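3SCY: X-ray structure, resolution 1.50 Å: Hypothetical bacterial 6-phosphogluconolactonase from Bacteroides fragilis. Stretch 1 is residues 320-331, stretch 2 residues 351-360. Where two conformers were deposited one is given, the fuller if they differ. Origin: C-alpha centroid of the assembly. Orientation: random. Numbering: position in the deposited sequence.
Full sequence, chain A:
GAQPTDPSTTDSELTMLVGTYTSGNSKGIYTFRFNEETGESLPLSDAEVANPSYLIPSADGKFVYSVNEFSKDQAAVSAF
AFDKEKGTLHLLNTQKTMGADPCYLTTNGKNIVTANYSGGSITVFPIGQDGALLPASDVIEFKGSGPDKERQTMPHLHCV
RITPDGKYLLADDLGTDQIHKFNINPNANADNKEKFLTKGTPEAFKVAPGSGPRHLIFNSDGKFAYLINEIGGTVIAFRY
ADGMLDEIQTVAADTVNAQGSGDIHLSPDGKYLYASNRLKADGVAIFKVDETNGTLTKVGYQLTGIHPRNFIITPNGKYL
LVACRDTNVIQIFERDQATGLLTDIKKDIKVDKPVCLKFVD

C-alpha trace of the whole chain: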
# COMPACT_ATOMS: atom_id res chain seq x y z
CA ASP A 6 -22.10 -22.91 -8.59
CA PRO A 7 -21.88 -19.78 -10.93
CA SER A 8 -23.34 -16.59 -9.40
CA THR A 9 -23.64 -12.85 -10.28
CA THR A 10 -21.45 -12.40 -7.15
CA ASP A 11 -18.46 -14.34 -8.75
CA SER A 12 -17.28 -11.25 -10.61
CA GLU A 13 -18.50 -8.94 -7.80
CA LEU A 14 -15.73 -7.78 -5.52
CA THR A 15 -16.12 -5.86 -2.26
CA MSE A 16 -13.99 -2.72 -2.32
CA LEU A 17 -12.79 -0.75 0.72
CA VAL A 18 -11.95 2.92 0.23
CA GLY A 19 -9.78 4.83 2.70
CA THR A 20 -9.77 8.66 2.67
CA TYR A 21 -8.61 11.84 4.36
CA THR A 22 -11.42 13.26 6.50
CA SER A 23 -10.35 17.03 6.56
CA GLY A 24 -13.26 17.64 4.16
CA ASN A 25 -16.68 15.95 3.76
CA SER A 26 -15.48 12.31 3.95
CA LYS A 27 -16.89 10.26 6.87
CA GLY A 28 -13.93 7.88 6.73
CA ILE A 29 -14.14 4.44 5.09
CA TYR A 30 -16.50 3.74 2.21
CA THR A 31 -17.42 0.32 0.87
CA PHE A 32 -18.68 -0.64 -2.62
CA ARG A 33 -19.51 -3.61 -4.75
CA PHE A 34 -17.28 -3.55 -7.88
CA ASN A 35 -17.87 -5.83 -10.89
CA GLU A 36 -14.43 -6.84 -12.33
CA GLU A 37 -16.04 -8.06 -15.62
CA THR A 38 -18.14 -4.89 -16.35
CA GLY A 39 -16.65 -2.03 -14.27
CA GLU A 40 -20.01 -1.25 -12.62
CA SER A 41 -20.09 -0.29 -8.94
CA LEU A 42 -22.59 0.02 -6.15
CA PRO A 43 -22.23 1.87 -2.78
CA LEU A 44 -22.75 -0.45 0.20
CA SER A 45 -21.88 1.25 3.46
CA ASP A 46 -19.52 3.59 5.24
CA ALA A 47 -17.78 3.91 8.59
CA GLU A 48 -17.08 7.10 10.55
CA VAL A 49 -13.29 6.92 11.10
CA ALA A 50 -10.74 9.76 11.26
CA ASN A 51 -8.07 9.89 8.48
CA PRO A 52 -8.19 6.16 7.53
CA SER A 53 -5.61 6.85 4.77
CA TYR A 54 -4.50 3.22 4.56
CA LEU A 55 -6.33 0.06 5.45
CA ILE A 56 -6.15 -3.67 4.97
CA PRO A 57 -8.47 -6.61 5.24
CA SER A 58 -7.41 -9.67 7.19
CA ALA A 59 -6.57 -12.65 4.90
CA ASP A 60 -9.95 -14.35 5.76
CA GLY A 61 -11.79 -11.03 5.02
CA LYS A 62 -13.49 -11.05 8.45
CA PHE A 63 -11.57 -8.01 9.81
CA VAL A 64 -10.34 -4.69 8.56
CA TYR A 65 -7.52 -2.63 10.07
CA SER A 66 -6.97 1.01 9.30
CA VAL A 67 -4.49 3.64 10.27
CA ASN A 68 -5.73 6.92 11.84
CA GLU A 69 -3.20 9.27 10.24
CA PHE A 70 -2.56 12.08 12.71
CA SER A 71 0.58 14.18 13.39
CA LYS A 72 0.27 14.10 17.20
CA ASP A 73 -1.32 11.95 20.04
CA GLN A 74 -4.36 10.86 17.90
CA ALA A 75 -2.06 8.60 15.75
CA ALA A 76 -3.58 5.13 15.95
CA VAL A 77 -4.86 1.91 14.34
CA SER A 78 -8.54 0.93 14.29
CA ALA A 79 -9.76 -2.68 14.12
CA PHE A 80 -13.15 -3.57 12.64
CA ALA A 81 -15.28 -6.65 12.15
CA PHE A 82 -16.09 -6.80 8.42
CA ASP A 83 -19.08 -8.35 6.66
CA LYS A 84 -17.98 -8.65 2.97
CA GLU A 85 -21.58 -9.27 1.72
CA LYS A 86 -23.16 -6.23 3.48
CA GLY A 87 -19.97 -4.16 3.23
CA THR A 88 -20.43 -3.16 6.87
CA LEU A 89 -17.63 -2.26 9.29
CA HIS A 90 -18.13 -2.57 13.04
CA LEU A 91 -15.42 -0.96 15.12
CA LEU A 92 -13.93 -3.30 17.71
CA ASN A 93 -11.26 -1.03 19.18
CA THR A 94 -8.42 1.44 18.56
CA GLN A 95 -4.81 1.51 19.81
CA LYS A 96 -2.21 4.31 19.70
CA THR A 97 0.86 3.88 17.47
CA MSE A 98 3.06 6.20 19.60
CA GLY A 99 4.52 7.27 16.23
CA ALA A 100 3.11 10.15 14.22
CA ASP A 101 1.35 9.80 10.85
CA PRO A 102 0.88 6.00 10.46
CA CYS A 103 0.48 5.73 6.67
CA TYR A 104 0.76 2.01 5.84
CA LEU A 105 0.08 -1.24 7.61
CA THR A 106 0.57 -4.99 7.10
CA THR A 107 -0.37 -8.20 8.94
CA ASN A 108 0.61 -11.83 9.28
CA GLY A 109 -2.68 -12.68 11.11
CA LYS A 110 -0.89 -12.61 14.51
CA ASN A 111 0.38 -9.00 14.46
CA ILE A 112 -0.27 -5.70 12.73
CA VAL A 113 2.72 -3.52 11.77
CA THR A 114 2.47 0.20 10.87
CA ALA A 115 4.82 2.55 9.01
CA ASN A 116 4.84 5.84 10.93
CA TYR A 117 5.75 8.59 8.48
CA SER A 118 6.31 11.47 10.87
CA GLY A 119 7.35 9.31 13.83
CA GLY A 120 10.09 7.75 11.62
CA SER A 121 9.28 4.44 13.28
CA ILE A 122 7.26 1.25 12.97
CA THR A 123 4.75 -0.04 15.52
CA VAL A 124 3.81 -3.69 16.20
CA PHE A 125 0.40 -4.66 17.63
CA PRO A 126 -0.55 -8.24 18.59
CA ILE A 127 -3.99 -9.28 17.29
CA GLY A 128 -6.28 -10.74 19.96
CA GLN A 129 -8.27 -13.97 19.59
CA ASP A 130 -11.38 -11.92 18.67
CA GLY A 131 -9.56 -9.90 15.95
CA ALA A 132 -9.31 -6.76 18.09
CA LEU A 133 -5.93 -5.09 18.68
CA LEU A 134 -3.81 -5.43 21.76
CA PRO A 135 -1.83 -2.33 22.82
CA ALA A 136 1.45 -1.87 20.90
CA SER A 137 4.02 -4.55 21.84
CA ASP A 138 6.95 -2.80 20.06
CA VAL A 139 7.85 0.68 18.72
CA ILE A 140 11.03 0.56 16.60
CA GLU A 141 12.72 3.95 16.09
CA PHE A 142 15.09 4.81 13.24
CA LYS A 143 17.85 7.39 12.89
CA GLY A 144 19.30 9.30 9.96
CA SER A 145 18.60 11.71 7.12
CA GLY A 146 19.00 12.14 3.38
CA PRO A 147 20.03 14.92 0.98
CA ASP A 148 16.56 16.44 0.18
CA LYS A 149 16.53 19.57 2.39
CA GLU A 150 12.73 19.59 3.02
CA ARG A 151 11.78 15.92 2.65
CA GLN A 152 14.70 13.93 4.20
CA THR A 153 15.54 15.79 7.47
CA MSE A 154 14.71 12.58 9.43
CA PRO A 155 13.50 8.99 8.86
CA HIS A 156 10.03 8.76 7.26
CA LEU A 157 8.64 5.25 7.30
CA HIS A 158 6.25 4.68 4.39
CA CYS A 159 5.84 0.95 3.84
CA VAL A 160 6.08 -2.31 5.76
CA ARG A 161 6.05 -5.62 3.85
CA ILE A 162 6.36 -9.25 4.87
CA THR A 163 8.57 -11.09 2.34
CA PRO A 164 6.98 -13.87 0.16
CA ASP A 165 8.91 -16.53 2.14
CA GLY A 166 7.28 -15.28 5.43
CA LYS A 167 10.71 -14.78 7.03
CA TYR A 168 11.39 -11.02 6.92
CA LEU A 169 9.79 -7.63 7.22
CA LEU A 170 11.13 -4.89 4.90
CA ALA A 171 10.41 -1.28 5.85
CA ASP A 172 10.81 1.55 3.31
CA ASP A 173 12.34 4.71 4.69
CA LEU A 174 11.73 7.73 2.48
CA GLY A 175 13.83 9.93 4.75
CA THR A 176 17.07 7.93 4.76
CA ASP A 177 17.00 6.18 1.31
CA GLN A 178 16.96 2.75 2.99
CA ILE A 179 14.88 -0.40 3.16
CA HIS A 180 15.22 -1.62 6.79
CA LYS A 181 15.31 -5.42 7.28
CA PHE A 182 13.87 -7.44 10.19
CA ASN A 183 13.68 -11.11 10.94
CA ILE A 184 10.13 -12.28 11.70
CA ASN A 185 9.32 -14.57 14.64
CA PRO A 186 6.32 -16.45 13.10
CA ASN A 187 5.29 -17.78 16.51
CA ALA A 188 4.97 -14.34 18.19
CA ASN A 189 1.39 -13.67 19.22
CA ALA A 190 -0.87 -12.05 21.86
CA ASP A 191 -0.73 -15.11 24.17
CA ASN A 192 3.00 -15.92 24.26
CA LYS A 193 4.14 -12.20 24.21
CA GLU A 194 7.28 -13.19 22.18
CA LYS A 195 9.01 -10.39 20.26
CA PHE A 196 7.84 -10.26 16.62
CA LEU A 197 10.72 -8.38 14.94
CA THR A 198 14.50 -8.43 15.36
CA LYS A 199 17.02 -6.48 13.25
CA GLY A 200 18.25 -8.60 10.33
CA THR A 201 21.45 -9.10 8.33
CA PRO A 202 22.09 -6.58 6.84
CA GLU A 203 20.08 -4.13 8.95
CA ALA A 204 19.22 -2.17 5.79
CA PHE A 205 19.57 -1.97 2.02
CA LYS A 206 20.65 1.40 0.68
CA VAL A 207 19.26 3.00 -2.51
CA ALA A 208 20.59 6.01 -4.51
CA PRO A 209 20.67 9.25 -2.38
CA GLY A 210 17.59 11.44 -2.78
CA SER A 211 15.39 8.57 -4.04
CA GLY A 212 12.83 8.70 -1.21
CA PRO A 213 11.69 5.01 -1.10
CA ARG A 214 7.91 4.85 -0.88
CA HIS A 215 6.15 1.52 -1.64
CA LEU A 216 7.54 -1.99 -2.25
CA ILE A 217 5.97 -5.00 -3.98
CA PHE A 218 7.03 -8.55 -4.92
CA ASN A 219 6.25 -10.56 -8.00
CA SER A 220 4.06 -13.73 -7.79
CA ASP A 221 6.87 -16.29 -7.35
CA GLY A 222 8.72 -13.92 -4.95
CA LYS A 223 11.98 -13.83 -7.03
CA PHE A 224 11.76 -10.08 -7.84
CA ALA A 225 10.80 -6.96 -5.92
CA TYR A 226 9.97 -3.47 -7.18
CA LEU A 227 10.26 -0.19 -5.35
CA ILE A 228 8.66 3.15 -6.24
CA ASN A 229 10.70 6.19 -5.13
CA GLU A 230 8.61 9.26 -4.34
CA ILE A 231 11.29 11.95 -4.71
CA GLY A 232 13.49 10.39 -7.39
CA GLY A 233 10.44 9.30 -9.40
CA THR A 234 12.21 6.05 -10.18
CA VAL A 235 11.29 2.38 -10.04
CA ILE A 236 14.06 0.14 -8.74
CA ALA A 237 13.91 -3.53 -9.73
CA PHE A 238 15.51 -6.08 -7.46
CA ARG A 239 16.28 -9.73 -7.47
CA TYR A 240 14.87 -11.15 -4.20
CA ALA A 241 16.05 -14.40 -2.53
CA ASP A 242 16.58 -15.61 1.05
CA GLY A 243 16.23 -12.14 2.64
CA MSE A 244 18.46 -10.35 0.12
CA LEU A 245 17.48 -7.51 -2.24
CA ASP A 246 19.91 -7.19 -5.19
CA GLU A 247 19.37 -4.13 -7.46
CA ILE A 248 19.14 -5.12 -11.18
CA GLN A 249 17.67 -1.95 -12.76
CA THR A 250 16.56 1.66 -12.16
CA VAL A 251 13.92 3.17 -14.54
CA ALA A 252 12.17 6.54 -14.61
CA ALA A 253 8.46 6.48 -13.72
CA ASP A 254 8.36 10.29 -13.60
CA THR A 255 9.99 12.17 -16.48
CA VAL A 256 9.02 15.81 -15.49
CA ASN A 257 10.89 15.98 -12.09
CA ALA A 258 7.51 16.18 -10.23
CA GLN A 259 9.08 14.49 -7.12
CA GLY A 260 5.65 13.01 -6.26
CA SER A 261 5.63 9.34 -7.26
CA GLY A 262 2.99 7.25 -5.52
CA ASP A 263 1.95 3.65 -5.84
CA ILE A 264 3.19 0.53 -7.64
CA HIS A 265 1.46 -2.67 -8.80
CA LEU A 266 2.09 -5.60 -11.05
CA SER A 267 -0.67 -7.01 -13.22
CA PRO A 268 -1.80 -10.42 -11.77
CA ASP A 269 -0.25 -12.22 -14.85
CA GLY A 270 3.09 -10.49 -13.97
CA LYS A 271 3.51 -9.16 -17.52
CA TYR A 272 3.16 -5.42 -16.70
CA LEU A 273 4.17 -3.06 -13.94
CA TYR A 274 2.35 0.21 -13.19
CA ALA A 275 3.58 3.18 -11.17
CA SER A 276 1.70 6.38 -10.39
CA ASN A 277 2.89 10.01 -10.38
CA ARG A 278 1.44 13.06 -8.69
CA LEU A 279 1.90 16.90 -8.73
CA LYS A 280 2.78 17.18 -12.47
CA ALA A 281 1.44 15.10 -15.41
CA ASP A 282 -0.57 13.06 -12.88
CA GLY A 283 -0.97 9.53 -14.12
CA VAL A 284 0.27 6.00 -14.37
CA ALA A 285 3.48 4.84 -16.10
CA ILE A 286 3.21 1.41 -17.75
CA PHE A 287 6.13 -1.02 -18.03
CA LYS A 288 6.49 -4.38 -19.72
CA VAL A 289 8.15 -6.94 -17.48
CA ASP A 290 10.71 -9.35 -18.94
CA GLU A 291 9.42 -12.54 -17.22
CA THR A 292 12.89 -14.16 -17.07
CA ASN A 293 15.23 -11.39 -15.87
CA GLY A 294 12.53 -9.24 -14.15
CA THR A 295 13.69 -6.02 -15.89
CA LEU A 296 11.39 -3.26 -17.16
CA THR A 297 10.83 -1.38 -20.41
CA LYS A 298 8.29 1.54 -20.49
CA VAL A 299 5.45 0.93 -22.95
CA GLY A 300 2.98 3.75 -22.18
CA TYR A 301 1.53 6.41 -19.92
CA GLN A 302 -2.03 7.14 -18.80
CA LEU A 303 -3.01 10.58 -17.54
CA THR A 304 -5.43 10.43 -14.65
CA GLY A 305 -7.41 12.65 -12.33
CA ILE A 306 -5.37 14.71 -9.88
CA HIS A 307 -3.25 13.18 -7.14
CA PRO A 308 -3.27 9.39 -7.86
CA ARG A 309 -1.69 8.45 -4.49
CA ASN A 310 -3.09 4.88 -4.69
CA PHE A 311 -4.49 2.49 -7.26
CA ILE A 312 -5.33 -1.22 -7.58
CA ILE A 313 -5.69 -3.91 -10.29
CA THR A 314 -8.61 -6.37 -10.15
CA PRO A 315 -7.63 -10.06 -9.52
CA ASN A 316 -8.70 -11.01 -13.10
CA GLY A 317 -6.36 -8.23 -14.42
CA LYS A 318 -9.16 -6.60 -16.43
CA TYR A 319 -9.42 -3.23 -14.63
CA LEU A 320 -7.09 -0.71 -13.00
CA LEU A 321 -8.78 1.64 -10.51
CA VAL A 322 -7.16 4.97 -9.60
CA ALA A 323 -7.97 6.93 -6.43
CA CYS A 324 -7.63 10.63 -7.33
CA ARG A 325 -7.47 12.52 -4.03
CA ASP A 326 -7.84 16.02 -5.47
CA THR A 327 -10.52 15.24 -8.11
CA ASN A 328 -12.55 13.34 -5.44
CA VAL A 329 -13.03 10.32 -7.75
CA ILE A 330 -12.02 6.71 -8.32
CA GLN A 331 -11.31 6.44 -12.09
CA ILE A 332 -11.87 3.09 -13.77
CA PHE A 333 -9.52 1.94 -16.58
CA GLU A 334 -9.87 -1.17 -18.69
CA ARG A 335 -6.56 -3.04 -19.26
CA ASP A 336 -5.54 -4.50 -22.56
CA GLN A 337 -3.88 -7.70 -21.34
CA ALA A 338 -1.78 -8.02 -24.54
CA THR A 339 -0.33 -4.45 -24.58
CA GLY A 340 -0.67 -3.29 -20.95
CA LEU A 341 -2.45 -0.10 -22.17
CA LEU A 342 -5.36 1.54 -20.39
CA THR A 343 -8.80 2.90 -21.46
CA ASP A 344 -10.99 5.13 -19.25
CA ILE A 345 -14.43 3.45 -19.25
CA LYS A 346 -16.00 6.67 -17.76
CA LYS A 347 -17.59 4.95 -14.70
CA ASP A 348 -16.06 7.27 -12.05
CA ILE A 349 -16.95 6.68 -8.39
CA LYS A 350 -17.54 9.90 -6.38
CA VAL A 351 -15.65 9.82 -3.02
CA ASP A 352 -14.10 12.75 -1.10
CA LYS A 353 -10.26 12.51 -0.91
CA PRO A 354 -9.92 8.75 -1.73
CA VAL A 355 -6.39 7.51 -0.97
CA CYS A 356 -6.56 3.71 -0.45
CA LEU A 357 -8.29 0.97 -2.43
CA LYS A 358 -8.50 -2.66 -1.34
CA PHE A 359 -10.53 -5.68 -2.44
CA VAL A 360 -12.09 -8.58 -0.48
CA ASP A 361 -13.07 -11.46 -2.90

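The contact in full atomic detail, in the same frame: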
# COMPACT_ATOMS: atom_id res chain seq x y z
N LEU A 320 -8.01 -1.45 -13.84
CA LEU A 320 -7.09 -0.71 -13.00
C LEU A 320 -7.85 0.52 -12.49
O LEU A 320 -8.36 1.34 -13.29
CB LEU A 320 -5.83 -0.33 -13.81
CG LEU A 320 -4.66 0.24 -13.00
CD1 LEU A 320 -3.32 -0.00 -13.69
CD2 LEU A 320 -4.85 1.72 -12.70
N LEU A 321 -8.01 0.59 -11.16
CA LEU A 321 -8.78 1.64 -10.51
C LEU A 321 -7.86 2.61 -9.83
O LEU A 321 -6.99 2.18 -9.06
CB LEU A 321 -9.74 1.05 -9.47
CG LEU A 321 -10.88 0.16 -9.99
CD1 LEU A 321 -10.40 -1.23 -10.37
CD2 LEU A 321 -11.93 -0.04 -8.90
N VAL A 322 -8.03 3.91 -10.13
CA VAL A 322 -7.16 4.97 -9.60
C VAL A 322 -7.89 5.91 -8.64
O VAL A 322 -8.84 6.58 -9.05
CB VAL A 322 -6.52 5.81 -10.73
CG1 VAL A 322 -5.55 6.84 -10.16
CG2 VAL A 322 -5.82 4.91 -11.75
N ALA A 323 -7.43 5.98 -7.39
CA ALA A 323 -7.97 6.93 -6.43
C ALA A 323 -7.34 8.29 -6.70
O ALA A 323 -6.11 8.41 -6.63
CB ALA A 323 -7.67 6.46 -5.01
N CYS A 324 -8.15 9.30 -7.03
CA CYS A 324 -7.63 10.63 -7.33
C CYS A 324 -8.07 11.54 -6.20
O CYS A 324 -9.23 11.95 -6.15
CB CYS A 324 -8.13 11.12 -8.68
SG CYS A 324 -7.68 10.03 -10.06
N ARG A 325 -7.16 11.79 -5.25
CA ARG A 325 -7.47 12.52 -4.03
C ARG A 325 -8.04 13.91 -4.32
O ARG A 325 -9.00 14.30 -3.67
CB ARG A 325 -6.22 12.66 -3.17
CG ARG A 325 -6.49 13.25 -1.77
CD ARG A 325 -5.22 13.75 -1.13
NE ARG A 325 -4.70 14.95 -1.77
CZ ARG A 325 -3.60 15.60 -1.41
NH1 ARG A 325 -2.88 15.18 -0.38
NH2 ARG A 325 -3.21 16.68 -2.08
N ASP A 326 -7.43 14.65 -5.26
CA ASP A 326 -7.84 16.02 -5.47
C ASP A 326 -9.04 16.20 -6.40
O ASP A 326 -9.69 17.25 -6.35
CB ASP A 326 -6.65 16.84 -5.95
CG ASP A 326 -5.54 16.96 -4.90
OD1 ASP A 326 -5.80 16.64 -3.72
OD2 ASP A 326 -4.45 17.42 -5.24
N THR A 327 -9.37 15.18 -7.20
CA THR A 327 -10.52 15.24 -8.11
C THR A 327 -11.73 14.58 -7.42
O THR A 327 -12.85 14.60 -7.94
CB THR A 327 -10.15 14.58 -9.45
OG1 THR A 327 -8.95 15.20 -9.91
CG2 THR A 327 -11.23 14.78 -10.52
N ASN A 328 -11.51 13.99 -6.24
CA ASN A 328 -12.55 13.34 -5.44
C ASN A 328 -13.27 12.26 -6.24
O ASN A 328 -14.51 12.20 -6.24
CB ASN A 328 -13.55 14.40 -4.88
CG ASN A 328 -12.88 15.40 -3.98
OD1 ASN A 328 -12.02 15.05 -3.15
ND2 ASN A 328 -13.18 16.67 -4.20
N VAL A 329 -12.49 11.41 -6.92
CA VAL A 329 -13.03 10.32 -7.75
C VAL A 329 -12.13 9.11 -7.75
O VAL A 329 -10.93 9.23 -7.51
CB VAL A 329 -13.29 10.72 -9.25
CG1 VAL A 329 -14.42 11.73 -9.41
CG2 VAL A 329 -12.01 11.19 -9.95
N ILE A 330 -12.72 7.95 -8.06
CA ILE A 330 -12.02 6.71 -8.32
C ILE A 330 -12.24 6.49 -9.81
O ILE A 330 -13.39 6.29 -10.22
CB ILE A 330 -12.45 5.50 -7.48
CG1 ILE A 330 -12.13 5.77 -6.03
CG2 ILE A 330 -11.72 4.22 -7.98
CD1 ILE A 330 -13.04 4.91 -5.05
N GLN A 331 -11.19 6.63 -10.64
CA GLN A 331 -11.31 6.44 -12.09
C GLN A 331 -11.13 4.99 -12.44
O GLN A 331 -10.23 4.33 -11.89
CB GLN A 331 -10.25 7.25 -12.79
CG GLN A 331 -10.58 8.69 -13.05
CD GLN A 331 -9.46 9.23 -13.89
OE1 GLN A 331 -8.29 9.16 -13.51
NE2 GLN A 331 -9.76 9.69 -15.08
N VAL A 351 -16.11 10.02 -4.42
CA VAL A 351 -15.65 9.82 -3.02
C VAL A 351 -14.81 11.04 -2.66
O VAL A 351 -13.97 11.41 -3.46
CB VAL A 351 -14.83 8.51 -2.79
CG1 VAL A 351 -14.49 8.33 -1.31
CG2 VAL A 351 -15.53 7.27 -3.32
N ASP A 352 -14.97 11.62 -1.45
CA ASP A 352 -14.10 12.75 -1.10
C ASP A 352 -12.74 12.24 -0.64
O ASP A 352 -12.67 11.34 0.21
CB ASP A 352 -14.72 13.68 -0.03
CG ASP A 352 -14.19 15.12 -0.08
OD1 ASP A 352 -14.39 15.79 -1.12
OD2 ASP A 352 -13.61 15.58 0.93
N LYS A 353 -11.67 12.78 -1.25
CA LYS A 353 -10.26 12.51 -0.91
C LYS A 353 -9.94 11.01 -0.78
O LYS A 353 -9.38 10.60 0.25
CB LYS A 353 -9.87 13.27 0.38
CG LYS A 353 -10.09 14.77 0.25
CD LYS A 353 -9.46 15.56 1.38
CE LYS A 353 -9.66 17.05 1.18
NZ LYS A 353 -11.10 17.43 1.16
N PRO A 354 -10.26 10.18 -1.81
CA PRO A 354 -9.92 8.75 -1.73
C PRO A 354 -8.42 8.56 -1.86
O PRO A 354 -7.80 9.17 -2.75
CB PRO A 354 -10.66 8.13 -2.91
CG PRO A 354 -10.71 9.25 -3.95
CD PRO A 354 -10.88 10.52 -3.12
N VAL A 355 -7.84 7.73 -0.97
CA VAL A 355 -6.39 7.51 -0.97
C VAL A 355 -5.99 6.05 -0.75
O VAL A 355 -4.80 5.77 -0.65
CB VAL A 355 -5.66 8.45 0.05
CG1 VAL A 355 -5.74 9.92 -0.36
CG2 VAL A 355 -6.19 8.27 1.48
N CYS A 356 -6.95 5.10 -0.63
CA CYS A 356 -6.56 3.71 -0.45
C CYS A 356 -7.66 2.83 -0.96
O CYS A 356 -8.79 3.01 -0.53
CB CYS A 356 -6.24 3.39 1.00
SG CYS A 356 -5.64 1.70 1.23
N LEU A 357 -7.34 1.91 -1.87
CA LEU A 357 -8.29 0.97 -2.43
C LEU A 357 -7.85 -0.43 -2.11
O LEU A 357 -6.67 -0.77 -2.32
CB LEU A 357 -8.38 1.12 -3.96
CG LEU A 357 -8.62 2.54 -4.49
CD1 LEU A 357 -8.64 2.55 -6.02
CD2 LEU A 357 -9.92 3.11 -3.95
N LYS A 358 -8.77 -1.25 -1.60
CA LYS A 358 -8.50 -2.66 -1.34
C LYS A 358 -9.67 -3.50 -1.73
O LYS A 358 -10.80 -3.02 -1.69
CB LYS A 358 -8.18 -2.91 0.15
CG LYS A 358 -6.88 -2.27 0.65
CD LYS A 358 -5.62 -2.93 0.10
CE LYS A 358 -4.42 -2.15 0.54
NZ LYS A 358 -3.15 -2.87 0.21
N PHE A 359 -9.43 -4.76 -2.12
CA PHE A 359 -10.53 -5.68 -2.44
C PHE A 359 -10.55 -6.84 -1.47
O PHE A 359 -9.51 -7.26 -0.97
CB PHE A 359 -10.41 -6.29 -3.85
CG PHE A 359 -10.60 -5.32 -5.00
CD1 PHE A 359 -11.77 -4.57 -5.12
CD2 PHE A 359 -9.64 -5.21 -6.01
CE1 PHE A 359 -11.95 -3.68 -6.17
CE2 PHE A 359 -9.82 -4.33 -7.08
CZ PHE A 359 -10.99 -3.59 -7.17
N VAL A 360 -11.76 -7.35 -1.22
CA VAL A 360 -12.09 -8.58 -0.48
C VAL A 360 -12.93 -9.38 -1.51
O VAL A 360 -13.90 -8.84 -2.06
CB VAL A 360 -12.82 -8.30 0.84
CG1 VAL A 360 -13.12 -9.61 1.59
CG2 VAL A 360 -12.03 -7.35 1.72
O HOH W 1 -5.22 9.03 -4.03

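Two direct hydrogen bonds join the stretches, and both are accepted by N328. Its side-chain OD1 takes the backbone N of K353 at 3.0 Å, and its backbone O takes the N of V351 at 3.3 Å; both are nearly straight, with N-H...acceptor angles of 164°. N328 sits in the turn between strands 320-324 and 329-331 with phi/psi of 56/47, a left-handed conformation that asparagine tolerates better than most residues. With chi1 at m, its short amide reaches the loop that precedes strand 354-360, so that one residue holds two backbone NH groups two positions apart. K353 is left-handed as well, at 49/54, and its CA lies 3.5 Å from the O of R325, a CA-H...O contact that adds a weaker polar tie beside the asparagine.

A water lies between the stretches, 2.8 Å from A323 O and 2.9 Å from P354 O, within hydrogen-bonding distance of both. Two carbonyl oxygens cannot bond to each other, and the water can mediate between them.

The charged groups at this end are paired within their own stretches. R325 NE bonds to D326 OD1 at 2.8 Å, and K353 NZ to D352 OD2 at 3.1 Å, both as parts of salt bridges. The aliphatic parts of the two long side chains also pack across the contact: R325 CG lies 4.0 Å from K353 CB and 3.7 Å from V355 CG1.

Beyond the turn the contact is apolar. P354 has no NH to leave unsatisfied, and its ring packs against the strand after the turn, with CG 3.6 Å from the O of V329 and CB 4.2 Å from I330 CG1. A323 points toward the other stretch, and A323 CB lies 4.0 Å from P354 CB and 3.5 Å from P354 O. The small side chain suits a place where the strands run close; the axes of strands 320-324 and 354-360 approach to 5.6 Å, with 150° between their N-to-C directions.

L357, the residue most covered by the other stretch, also points toward it. Its CD1 is 3.9 Å from L321 CB, its CG 4.1 Å from A323 CB, and its CD2 3.8 Å from I330 CD1. The same I330 CD1 meets V351 CG2 at 3.8 Å. L321, A323, I330, V351, P354 and L357 are all buried, a setting that suits side chains with no polar group to satisfy. Strand alternation brings L321 and A323 to this face while L320 and V322 point away. L321 CD1 lies 4.0 Å from F359 CZ, at the ring edge.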